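Local coordinates for parvulin 42 (Trypanosoma brucei brucei, PDB 6GMP), which probably catalyses the cis-trans isomerisation of peptide bonds that precede proline, through its C-terminal PPIC-type (parvulin) domain, at residues His10-His15 with Gly114-Tyr119; Ala25-Gly30 with Phe69-Ser74; Leu43-Leu48 with Ser106-Thr111. All blocks are in the same frame, centred on the assembly; numbering follows the deposited sequence. Where two conformers were deposited one is given.

Interaction 1: residues His10-His15 with Gly114-Tyr119; sequences HVLVKH and GVHLIY
His10 and His116 meet rim to rim, neither ring lying over the other. His10 ND1 and His116 ND1 are hydrogen-bonded at 2.9 Å, each nitrogen approaching the other ring at its edge and near its plane, and the two planes are turned 33° apart. Chi1 of 80°, between the backbone N and the carbonyl carbon, leans His10 CG along its strand toward Leu12. One face of the His116 ring is covered by Leu12, whose CD1 stands 3.6 Å from the ring centroid and close to its normal, a CH-pi contact. The ring is held at both nitrogens, since NE2 bonds Thr111 OG1, and Phe93 adds an edge-to-face contact. Paired histidines on neighbouring central strands of an antiparallel sheet are the dual-histidine motif of parvulins, which lines the substrate pocket in relatives and probably does so here. The histidines are not a direct pair: His10 faces Ile118 and His116 faces Leu12, both non-hydrogen-bonded pairs, and the rings meet diagonally on one face of the sheet. Flanking the Leu12-His116 pair, Val11 N to Leu117 O and Leu117 N to Val11 O are both 2.9 Å; Val13 N to Val115 O and Val115 N to Val13 O are both 2.8 Å. On the sheet face away from the histidines Val11 CB packs 4.2 Å from Leu117 CB. Helix 59-69 covers Val11 there, and helix 37-49 covers Val13 and Val115.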
loop_
_atom_site.group_PDB
_atom_site.type_symbol
_atom_site.label_atom_id
_atom_site.label_comp_id
_atom_site.label_asym_id
_atom_site.label_seq_id
_atom_site.Cartn_x
_atom_site.Cartn_y
_atom_site.Cartn_z
ATOM N N HIS A 10 -1.712 4.259 -1.475
ATOM C CA HIS A 10 -1.338 2.902 -1.074
ATOM C C HIS A 10 -0.708 2.839 0.309
ATOM O O HIS A 10 -0.259 3.848 0.858
ATOM C CB HIS A 10 -0.476 2.185 -2.137
ATOM C CG HIS A 10 0.978 2.548 -2.132
ATOM N ND1 HIS A 10 1.937 1.726 -2.678
ATOM C CD2 HIS A 10 1.638 3.636 -1.668
ATOM C CE1 HIS A 10 3.126 2.283 -2.548
ATOM N NE2 HIS A 10 2.975 3.443 -1.940
ATOM N N VAL A 11 -0.760 1.637 0.873
ATOM C CA VAL A 11 0.046 1.240 2.013
ATOM C C VAL A 11 1.099 0.289 1.473
ATOM O O VAL A 11 0.773 -0.623 0.701
ATOM C CB VAL A 11 -0.786 0.444 3.038
ATOM C CG1 VAL A 11 0.103 -0.140 4.138
ATOM C CG2 VAL A 11 -1.852 1.307 3.656
ATOM N N LEU A 12 2.347 0.479 1.895
ATOM C CA LEU A 12 3.443 -0.409 1.504
ATOM C C LEU A 12 4.060 -1.061 2.734
ATOM O O LEU A 12 4.485 -0.377 3.656
ATOM C CB LEU A 12 4.528 0.356 0.741
ATOM C CG LEU A 12 5.681 -0.494 0.213
ATOM C CD1 LEU A 12 5.239 -1.454 -0.873
ATOM C CD2 LEU A 12 6.796 0.392 -0.322
ATOM N N VAL A 13 4.097 -2.387 2.718
ATOM C CA VAL A 13 4.755 -3.175 3.745
ATOM C C VAL A 13 5.973 -3.808 3.088
ATOM O O VAL A 13 5.847 -4.620 2.176
ATOM C CB VAL A 13 3.801 -4.250 4.311
ATOM C CG1 VAL A 13 4.501 -5.103 5.351
ATOM C CG2 VAL A 13 2.569 -3.588 4.918
ATOM N N LYS A 14 7.156 -3.432 3.545
ATOM C CA LYS A 14 8.394 -3.902 2.947
ATOM C C LYS A 14 8.804 -5.224 3.558
ATOM O O LYS A 14 8.231 -5.690 4.547
ATOM C CB LYS A 14 9.488 -2.847 3.128
ATOM C CG LYS A 14 9.228 -1.592 2.335
ATOM C CD LYS A 14 10.387 -0.617 2.417
ATOM C CE LYS A 14 10.098 0.623 1.607
ATOM N NZ LYS A 14 11.345 1.383 1.310
ATOM N N HIS A 15 9.826 -5.839 2.986
ATOM C CA HIS A 15 10.453 -6.999 3.589
ATOM C C HIS A 15 11.946 -6.957 3.263
ATOM O O HIS A 15 12.382 -6.112 2.455
ATOM C CB HIS A 15 9.808 -8.306 3.125
ATOM C CG HIS A 15 9.768 -8.475 1.641
ATOM N ND1 HIS A 15 10.883 -8.804 0.904
ATOM C CD2 HIS A 15 8.744 -8.379 0.763
ATOM C CE1 HIS A 15 10.545 -8.912 -0.370
ATOM N NE2 HIS A 15 9.256 -8.650 -0.481
ATOM N N GLY A 114 7.680 -4.241 -2.332
ATOM C CA GLY A 114 7.078 -4.821 -1.142
ATOM C C GLY A 114 5.649 -5.253 -1.405
ATOM O O GLY A 114 5.270 -5.530 -2.547
ATOM N N VAL A 115 4.863 -5.311 -0.341
ATOM C CA VAL A 115 3.483 -5.737 -0.435
ATOM C C VAL A 115 2.578 -4.522 -0.260
ATOM O O VAL A 115 2.671 -3.810 0.744
ATOM C CB VAL A 115 3.172 -6.813 0.627
ATOM C CG1 VAL A 115 1.743 -7.314 0.481
ATOM C CG2 VAL A 115 4.167 -7.968 0.509
ATOM N N HIS A 116 1.724 -4.282 -1.251
ATOM C CA HIS A 116 0.853 -3.107 -1.274
ATOM C C HIS A 116 -0.595 -3.418 -0.931
ATOM O O HIS A 116 -1.103 -4.481 -1.278
ATOM C CB HIS A 116 0.812 -2.487 -2.674
ATOM C CG HIS A 116 2.147 -2.233 -3.296
ATOM N ND1 HIS A 116 2.605 -0.964 -3.563
ATOM C CD2 HIS A 116 3.081 -3.079 -3.789
ATOM C CE1 HIS A 116 3.783 -1.036 -4.155
ATOM N NE2 HIS A 116 4.092 -2.311 -4.314
ATOM N N LEU A 117 -1.259 -2.454 -0.299
ATOM C CA LEU A 117 -2.714 -2.369 -0.343
ATOM C C LEU A 117 -2.981 -1.115 -1.140
ATOM O O LEU A 117 -2.456 -0.062 -0.803
ATOM C CB LEU A 117 -3.310 -2.210 1.056
ATOM C CG LEU A 117 -3.041 -3.342 2.053
ATOM C CD1 LEU A 117 -3.691 -3.024 3.402
ATOM C CD2 LEU A 117 -3.509 -4.682 1.569
ATOM N N ILE A 118 -3.782 -1.232 -2.195
ATOM C CA ILE A 118 -4.065 -0.112 -3.084
ATOM C C ILE A 118 -5.500 0.350 -2.895
ATOM O O ILE A 118 -6.410 -0.464 -2.839
ATOM C CB ILE A 118 -3.823 -0.487 -4.568
ATOM C CG1 ILE A 118 -2.395 -0.993 -4.739
ATOM C CG2 ILE A 118 -4.055 0.717 -5.460
ATOM C CD1 ILE A 118 -2.116 -1.603 -6.067
ATOM N N TYR A 119 -5.678 1.665 -2.803
ATOM C CA TYR A 119 -6.979 2.278 -2.607
ATOM C C TYR A 119 -7.291 3.213 -3.770
ATOM O O TYR A 119 -6.478 4.064 -4.129
ATOM C CB TYR A 119 -6.979 3.062 -1.294
ATOM C CG TYR A 119 -8.225 3.868 -1.023
ATOM C CD1 TYR A 119 -9.451 3.254 -0.800
ATOM C CD2 TYR A 119 -8.169 5.254 -0.940
ATOM C CE1 TYR A 119 -10.579 3.991 -0.529
ATOM C CE2 TYR A 119 -9.293 6.001 -0.668
ATOM C CZ TYR A 119 -10.502 5.366 -0.459
ATOM O OH TYR A 119 -11.621 6.111 -0.186
#

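Interaction 2: residues Ala25-Gly30 with Phe69-Ser74; sequences APRNKG and FSECGS
Arg27 and Ala25, in the long loop between strand 6-13 and helix 37-49, lean on the turn from Phe69 to Gly73 that follows helix 59-69, and Ser70 O is the focus of both. Arg27 NH2 gives Ser70 O a hydrogen bond of 3.1 Å, bent to 146° at the proton, and the nitrogen sits well above the carbonyl plane, 60° out of it. Chi3 of 70° folds NE back from an otherwise extended chain. The edge of the guanidinium also takes two waters: one joins Arg27 NE, at 3.0 Å, to Ser70 O, and the other lies 2.9 Å from Arg27 NH2 and 2.7 Å from Glu71 OE2. That second water spans opposite charges whose nearest atoms, Arg27 NH2 and Glu71 OE2, are 4.8 Å apart, a separation at which they would still attract. Over the centre of the guanidinium, 3.9 Å above its plane, stands Asn28 OD1, itself bonded to Ser23. Beside the arginine, Ala25 CB presses to 3.2 Å from Ser70 O. Glu71 is tied down at its other oxygen, OE1, by a salt bridge to Arg35 and a bond from Lys14 N. A long loop between the first strand and the first helix is typical of Pin1-type parvulins; in Pin1 it carries basic residues that bind the substrate phosphate, whereas Arg27 here engages Ser70 O and two waters, with no such ligand present.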
loop_
_atom_site.group_PDB
_atom_site.type_symbol
_atom_site.label_atom_id
_atom_site.label_comp_id
_atom_site.label_asym_id
_atom_site.label_seq_id
_atom_site.Cartn_x
_atom_site.Cartn_y
_atom_site.Cartn_z
ATOM N N ALA A 25 8.798 6.197 5.669
ATOM C CA ALA A 25 7.662 6.901 6.251
ATOM C C ALA A 25 8.125 7.797 7.390
ATOM O O ALA A 25 9.082 7.468 8.072
ATOM C CB ALA A 25 6.669 5.905 6.777
ATOM N N PRO A 26 7.432 8.929 7.610
ATOM C CA PRO A 26 7.819 9.849 8.690
ATOM C C PRO A 26 7.891 9.203 10.079
ATOM O O PRO A 26 8.727 9.558 10.903
ATOM C CB PRO A 26 6.698 10.884 8.672
ATOM C CG PRO A 26 6.232 10.914 7.271
ATOM C CD PRO A 26 6.357 9.497 6.771
ATOM N N ARG A 27 6.975 8.277 10.326
ATOM C CA ARG A 27 6.813 7.639 11.625
ATOM C C ARG A 27 8.094 6.945 12.117
ATOM O O ARG A 27 8.434 6.990 13.303
ATOM C CB ARG A 27 5.639 6.667 11.475
ATOM C CG ARG A 27 5.517 5.537 12.446
ATOM C CD ARG A 27 4.240 4.766 12.134
ATOM N NE ARG A 27 4.335 4.018 10.879
ATOM C CZ ARG A 27 4.983 2.864 10.754
ATOM N NH1 ARG A 27 5.575 2.305 11.801
ATOM N NH2 ARG A 27 5.031 2.262 9.571
ATOM N N ASN A 28 8.826 6.348 11.183
ATOM C CA ASN A 28 9.963 5.502 11.511
ATOM C C ASN A 28 11.019 5.554 10.414
ATOM O O ASN A 28 11.645 4.550 10.080
ATOM C CB ASN A 28 9.491 4.065 11.731
ATOM C CG ASN A 28 8.930 3.431 10.476
ATOM O OD1 ASN A 28 8.521 4.122 9.543
ATOM N ND2 ASN A 28 8.899 2.104 10.450
ATOM N N LYS A 29 11.209 6.738 9.852
ATOM C CA LYS A 29 12.192 6.963 8.808
ATOM C C LYS A 29 13.545 6.349 9.175
ATOM O O LYS A 29 14.085 6.613 10.242
ATOM C CB LYS A 29 12.364 8.464 8.594
ATOM C CG LYS A 29 13.340 8.842 7.488
ATOM C CD LYS A 29 12.736 8.610 6.115
ATOM C CE LYS A 29 12.260 9.919 5.490
ATOM N NZ LYS A 29 11.618 9.701 4.156
ATOM N N GLY A 30 14.062 5.496 8.299
ATOM C CA GLY A 30 15.376 4.912 8.498
ATOM C C GLY A 30 15.339 3.565 9.192
ATOM O O GLY A 30 16.382 2.915 9.305
ATOM N N PHE A 69 0.929 1.917 9.412
ATOM C CA PHE A 69 1.655 0.767 8.870
ATOM C C PHE A 69 2.519 1.015 7.634
ATOM O O PHE A 69 3.426 0.230 7.386
ATOM C CB PHE A 69 0.703 -0.395 8.548
ATOM C CG PHE A 69 0.005 -0.971 9.748
ATOM C CD1 PHE A 69 0.681 -1.812 10.631
ATOM C CD2 PHE A 69 -1.333 -0.704 9.985
ATOM C CE1 PHE A 69 0.035 -2.352 11.726
ATOM C CE2 PHE A 69 -1.983 -1.244 11.079
ATOM C CZ PHE A 69 -1.299 -2.068 11.952
ATOM N N SER A 70 2.255 2.052 6.840
ATOM C CA SER A 70 2.990 2.171 5.582
ATOM C C SER A 70 4.450 2.520 5.823
ATOM O O SER A 70 4.789 3.303 6.714
ATOM C CB SER A 70 2.375 3.189 4.638
ATOM O OG SER A 70 3.061 3.083 3.389
ATOM N N GLU A 71 5.306 1.942 4.995
ATOM C CA GLU A 71 6.747 2.138 5.063
ATOM C C GLU A 71 7.268 2.855 3.809
ATOM O O GLU A 71 8.466 2.983 3.616
ATOM C CB GLU A 71 7.429 0.781 5.284
ATOM C CG GLU A 71 7.098 0.243 6.664
ATOM C CD GLU A 71 7.394 -1.222 6.864
ATOM O OE1 GLU A 71 7.690 -1.965 5.901
ATOM O OE2 GLU A 71 7.308 -1.657 8.032
ATOM N N CYS A 72 6.335 3.331 2.986
ATOM C CA CYS A 72 6.661 4.076 1.777
ATOM C C CYS A 72 6.825 5.557 2.075
ATOM O O CYS A 72 6.161 6.095 2.963
ATOM C CB CYS A 72 5.542 3.893 0.751
ATOM S SG CYS A 72 5.790 4.773 -0.802
ATOM N N GLY A 73 7.682 6.224 1.317
ATOM C CA GLY A 73 7.846 7.658 1.453
ATOM C C GLY A 73 6.557 8.415 1.206
ATOM O O GLY A 73 6.390 9.529 1.726
ATOM N N SER A 74 5.648 7.829 0.435
ATOM C CA SER A 74 4.353 8.464 0.182
ATOM C C SER A 74 3.560 8.681 1.467
ATOM O O SER A 74 2.600 9.453 1.484
ATOM C CB SER A 74 3.518 7.645 -0.792
ATOM O OG SER A 74 3.230 6.365 -0.275
HETATM O O HOH W 1 3.442 5.138 8.251
HETATM O O HOH W 2 6.849 0.082 10.007
#

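Interaction 3: residues Leu43-Leu48 with Ser106-Thr111; sequences LAQAIL and SAPVET
Pro108 packs its ring against helix 37-49 and is met there by Ala44, Gln45 and Leu48. Ala44 CB lies 4.1 Å from Pro108 CB. Leu48, one helical turn further on, brings its CD2 branch to 3.8 Å from Pro108 CD. The third neighbour is polar: chi2 of 57° bends the Gln45 chain at CD, and Gln45 OE1 lies 3.7 Å from Pro108 CD. Across the segments the contact holds no hydrogen bond and rests on van der Waals packing. Leu48 reaches furthest along the segment, touching Ser106, Ala107 and Pro108. Its CG is anti to the backbone N (chi1 171°). Beyond it, Leu48 CD2 lies 3.6 Å from Ser106 O and 3.9 Å from Ala107 CA; CD1 is also near Ser106 O. On the helix, the backbone bond from Leu48 N to Ala44 O links the two residues that touch the ring at CD and at CB. Beyond this shell, Ser106 fixes the extended run leading into the proline: its OG gives a 2.8 Å hydrogen bond to Ala107 O and accepts one from Ile118 N, and its backbone is bonded to Ile118 as well. Val109 is then joined to His116, which places 109-111 as an edge strand beside strand 114-120. A salt bridge between Glu110 and Arg37 adds a second tie to the same helix. Helix 37-49 thus lies across one face of the sheet, with Ala44 and Pro108 both touching Val115 and Ile47 packed on strands 6-13 and 114-120, while Val109 and Thr111 meet helix 91-97 on the opposite face.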
loop_
_atom_site.group_PDB
_atom_site.type_symbol
_atom_site.label_atom_id
_atom_site.label_comp_id
_atom_site.label_asym_id
_atom_site.label_seq_id
_atom_site.Cartn_x
_atom_site.Cartn_y
_atom_site.Cartn_z
ATOM N N LEU A 43 1.311 -9.627 7.317
ATOM C CA LEU A 43 1.015 -8.346 7.929
ATOM C C LEU A 43 0.034 -7.554 7.070
ATOM O O LEU A 43 -0.970 -7.043 7.580
ATOM C CB LEU A 43 2.294 -7.547 8.152
ATOM C CG LEU A 43 2.109 -6.139 8.714
ATOM C CD1 LEU A 43 1.318 -6.199 9.985
ATOM C CD2 LEU A 43 3.462 -5.503 8.967
ATOM N N ALA A 44 0.297 -7.449 5.768
ATOM C CA ALA A 44 -0.606 -6.742 4.871
ATOM C C ALA A 44 -2.010 -7.346 4.920
ATOM O O ALA A 44 -3.025 -6.629 4.923
ATOM C CB ALA A 44 -0.055 -6.776 3.460
ATOM N N GLN A 45 -2.087 -8.667 4.964
ATOM C CA GLN A 45 -3.376 -9.338 5.063
ATOM C C GLN A 45 -4.121 -8.927 6.331
ATOM O O GLN A 45 -5.331 -8.679 6.295
ATOM C CB GLN A 45 -3.182 -10.853 5.029
ATOM C CG GLN A 45 -4.455 -11.666 5.224
ATOM C CD GLN A 45 -5.529 -11.336 4.207
ATOM O OE1 GLN A 45 -5.231 -10.983 3.058
ATOM N NE2 GLN A 45 -6.788 -11.459 4.618
ATOM N N ALA A 46 -3.413 -8.881 7.457
ATOM C CA ALA A 46 -4.053 -8.534 8.718
ATOM C C ALA A 46 -4.516 -7.081 8.761
ATOM O O ALA A 46 -5.617 -6.803 9.258
ATOM C CB ALA A 46 -3.125 -8.814 9.882
ATOM N N ILE A 47 -3.697 -6.152 8.254
ATOM C CA ILE A 47 -4.041 -4.740 8.359
ATOM C C ILE A 47 -5.245 -4.436 7.466
ATOM O O ILE A 47 -6.034 -3.524 7.767
ATOM C CB ILE A 47 -2.837 -3.810 8.159
ATOM C CG1 ILE A 47 -2.268 -3.965 6.767
ATOM C CG2 ILE A 47 -1.786 -4.090 9.247
ATOM C CD1 ILE A 47 -1.095 -3.027 6.486
ATOM N N LEU A 48 -5.396 -5.209 6.396
ATOM C CA LEU A 48 -6.557 -5.091 5.536
ATOM C C LEU A 48 -7.777 -5.740 6.194
ATOM O O LEU A 48 -8.855 -5.136 6.332
ATOM C CB LEU A 48 -6.284 -5.799 4.219
ATOM C CG LEU A 48 -7.459 -5.964 3.257
ATOM C CD1 LEU A 48 -7.945 -4.606 2.711
ATOM C CD2 LEU A 48 -7.055 -6.902 2.130
ATOM N N SER A 106 -7.620 -2.904 -2.453
ATOM C CA SER A 106 -7.219 -4.176 -3.026
ATOM C C SER A 106 -6.863 -5.207 -1.960
ATOM O O SER A 106 -6.632 -4.874 -0.797
ATOM C CB SER A 106 -6.004 -3.981 -3.924
ATOM O OG SER A 106 -4.850 -3.668 -3.157
ATOM N N ALA A 107 -6.797 -6.465 -2.385
ATOM C CA ALA A 107 -6.114 -7.492 -1.622
ATOM C C ALA A 107 -4.633 -7.175 -1.682
ATOM O O ALA A 107 -4.209 -6.360 -2.501
ATOM C CB ALA A 107 -6.365 -8.847 -2.215
ATOM N N PRO A 108 -3.834 -7.806 -0.815
ATOM C CA PRO A 108 -2.393 -7.547 -0.900
ATOM C C PRO A 108 -1.840 -7.883 -2.281
ATOM O O PRO A 108 -2.112 -8.950 -2.816
ATOM C CB PRO A 108 -1.809 -8.476 0.168
ATOM C CG PRO A 108 -2.933 -8.674 1.161
ATOM C CD PRO A 108 -4.178 -8.695 0.311
ATOM N N VAL A 109 -1.089 -6.954 -2.857
ATOM C CA VAL A 109 -0.437 -7.185 -4.143
ATOM C C VAL A 109 1.038 -6.867 -4.015
ATOM O O VAL A 109 1.435 -5.854 -3.437
ATOM C CB VAL A 109 -1.059 -6.367 -5.297
ATOM C CG1 VAL A 109 -1.035 -4.887 -5.012
ATOM C CG2 VAL A 109 -0.328 -6.661 -6.598
ATOM N N GLU A 110 1.847 -7.753 -4.566
ATOM C CA GLU A 110 3.274 -7.684 -4.381
ATOM C C GLU A 110 3.975 -7.122 -5.609
ATOM O O GLU A 110 3.605 -7.417 -6.754
ATOM C CB GLU A 110 3.792 -9.079 -4.080
ATOM C CG GLU A 110 5.233 -9.113 -3.704
ATOM C CD GLU A 110 5.703 -10.519 -3.457
ATOM O OE1 GLU A 110 4.910 -11.455 -3.706
ATOM O OE2 GLU A 110 6.858 -10.679 -3.026
ATOM N N THR A 111 4.991 -6.308 -5.358
ATOM C CA THR A 111 5.909 -5.874 -6.397
ATOM C C THR A 111 7.323 -5.897 -5.828
ATOM O O THR A 111 7.530 -6.344 -4.700
ATOM C CB THR A 111 5.606 -4.455 -6.864
ATOM O OG1 THR A 111 5.966 -3.530 -5.834
ATOM C CG2 THR A 111 4.131 -4.300 -7.206
#

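Interaction 1 lies in the middle of the sheet, about 3 Å from the centre of the chain; both others touch it and, along the chain, are nested within the loop it closes. Interaction 2, centred about 11 Å from it, joins strand 6-13 through Leu12 O to Glu71 N at 2.8 Å, and Cys72 SG is 3.3 Å from His10 NE2. Interaction 3, about 6 Å away between centres, supplies Thr111, whose OG1 lies 2.7 Å from His116 NE2. Interactions 2 and 3 are about 16 Å apart between centres, and their segments alternate along the chain. The histidine pair, Cys72 and Thr111 gather on one side of the sheet, consistent with the prolyl-binding active site of other parvulins.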